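Local coordinates for putative alpha-L-fucosidase (Bacteroides thetaiotaomicron VPI-5482, PDB 3GZA), which probably hydrolyses alpha-L-fucosidic linkages, as a putative exported fucosidase of glycoside hydrolase family 29, at residues 303-306 with 307-311. Residues are numbered along the deposited sequence; the frame is centred on the assembly and turned at random.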
loop_
_atom_site.group_PDB
_atom_site.type_symbol
_atom_site.label_atom_id
_atom_site.label_comp_id
_atom_site.label_asym_id
_atom_site.label_seq_id
_atom_site.Cartn_x
_atom_site.Cartn_y
_atom_site.Cartn_z
ATOM N N TYR A 303 20.201 -35.498 -3.249
ATOM C CA TYR A 303 20.682 -35.348 -4.640
ATOM C C TYR A 303 20.448 -36.627 -5.439
ATOM O O TYR A 303 19.913 -36.591 -6.570
ATOM C CB TYR A 303 22.195 -35.009 -4.593
ATOM C CG TYR A 303 22.828 -34.858 -5.979
ATOM C CD1 TYR A 303 22.713 -33.674 -6.678
ATOM C CD2 TYR A 303 23.542 -35.886 -6.548
ATOM C CE1 TYR A 303 23.259 -33.523 -7.937
ATOM C CE2 TYR A 303 24.107 -35.744 -7.780
ATOM C CZ TYR A 303 23.962 -34.579 -8.460
ATOM O OH TYR A 303 24.527 -34.434 -9.733
ATOM N N GLU A 304 20.830 -37.767 -4.874
ATOM C CA GLU A 304 20.695 -39.042 -5.602
ATOM C C GLU A 304 19.230 -39.430 -5.816
ATOM O O GLU A 304 18.900 -40.150 -6.756
ATOM C CB GLU A 304 21.469 -40.165 -4.878
ATOM C CG GLU A 304 22.973 -39.923 -4.919
ATOM C CD GLU A 304 23.787 -41.024 -4.325
ATOM O OE1 GLU A 304 23.249 -42.103 -3.997
ATOM O OE2 GLU A 304 25.007 -40.830 -4.203
ATOM N N LYS A 305 18.355 -38.945 -4.942
ATOM C CA LYS A 305 16.926 -39.249 -5.019
ATOM C C LYS A 305 16.111 -38.133 -5.651
ATOM O O LYS A 305 14.909 -38.098 -5.536
ATOM C CB LYS A 305 16.384 -39.672 -3.635
ATOM C CG LYS A 305 16.960 -40.996 -3.144
ATOM C CD LYS A 305 16.647 -41.317 -1.679
ATOM C CE LYS A 305 17.243 -42.715 -1.247
ATOM N NZ LYS A 305 17.446 -42.823 0.245
ATOM N N SER A 306 16.765 -37.195 -6.332
ATOM C CA SER A 306 16.098 -36.121 -7.054
ATOM C C SER A 306 16.744 -36.080 -8.405
ATOM O O SER A 306 16.194 -36.671 -9.321
ATOM C CB SER A 306 16.148 -34.755 -6.361
ATOM O OG SER A 306 17.464 -34.420 -5.961
ATOM N N VAL A 307 17.931 -35.467 -8.503
ATOM C CA VAL A 307 18.674 -35.420 -9.748
ATOM C C VAL A 307 18.876 -36.849 -10.290
ATOM O O VAL A 307 18.788 -37.095 -11.496
ATOM C CB VAL A 307 20.011 -34.709 -9.559
ATOM C CG1 VAL A 307 20.871 -34.761 -10.892
ATOM C CG2 VAL A 307 19.775 -33.246 -9.049
ATOM N N GLY A 308 19.110 -37.820 -9.412
ATOM C CA GLY A 308 19.270 -39.225 -9.824
ATOM C C GLY A 308 18.013 -40.022 -10.094
ATOM O O GLY A 308 18.072 -41.211 -10.413
ATOM N N ARG A 309 16.880 -39.346 -9.942
ATOM C CA ARG A 309 15.538 -39.857 -10.212
ATOM C C ARG A 309 14.800 -38.921 -11.207
ATOM O O ARG A 309 13.585 -38.819 -11.191
ATOM C CB ARG A 309 14.721 -40.023 -8.913
ATOM C CG ARG A 309 15.157 -41.141 -8.075
ATOM C CD ARG A 309 14.308 -41.301 -6.827
ATOM N NE ARG A 309 14.789 -42.420 -6.029
ATOM C CZ ARG A 309 14.266 -42.756 -4.852
ATOM N NH1 ARG A 309 13.259 -42.091 -4.341
ATOM N NH2 ARG A 309 14.775 -43.757 -4.172
ATOM N N ASN A 310 15.543 -38.267 -12.106
ATOM C CA ASN A 310 14.934 -37.507 -13.195
ATOM C C ASN A 310 14.105 -36.330 -12.725
ATOM O O ASN A 310 13.068 -36.022 -13.285
ATOM C CB ASN A 310 14.020 -38.444 -14.027
ATOM C CG ASN A 310 13.639 -37.862 -15.373
ATOM O OD1 ASN A 310 14.378 -37.040 -15.961
ATOM N ND2 ASN A 310 12.500 -38.356 -15.923
ATOM N N ALA A 311 14.552 -35.663 -11.659
ATOM C CA ALA A 311 13.935 -34.455 -11.183
ATOM C C ALA A 311 15.024 -33.376 -10.966
ATOM O O ALA A 311 16.093 -33.665 -10.486
ATOM C CB ALA A 311 13.165 -34.724 -9.841
#
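Arg309 lies alongside Lys305 where helix 296-304 of the TIM-barrel domain ends and a type I beta turn, Ser306 to Arg309, leads toward strand 312-317. From CB, 3.7 Å from Ser306 O, the arginine chain runs extended from CG to NE: CG passes the Lys305 carbonyl, CD comes 3.5 Å from Lys305 O, and NE skirts CA and CG of the lysine. Lys305 CG lies over the centre of one guanidinium face, 3.6 Å from Arg309 CZ, with NH2 beside the lysine CD and CE, while NH1 donates a hydrogen bond to Val227 O. Lys305 NZ, 5.2 Å from Arg309 NH2, forms a salt bridge with Asp301, which probably eases the proximity of the two like charges. Replacing Arg309 with an alanine would probably uncover the side of the Lys305 methylenes that the guanidinium covers and leave Val227 O without this donor. Nearby, Val307 CB sits over one face of the Tyr303 ring, offset toward its rim, a CH-pi contact; chi1 of 179° sets Tyr303 CG anti to the backbone N, and the ring lies against Val307, CE1 meeting CG2. Tyr303 O accepts from Ser306 N and, at 3.2 Å, from Gly308 N. Ser306 O is gripped from opposite faces of its carbonyl plane, by Arg309 N at 2.8 Å and Ala311 N at 3.0 Å.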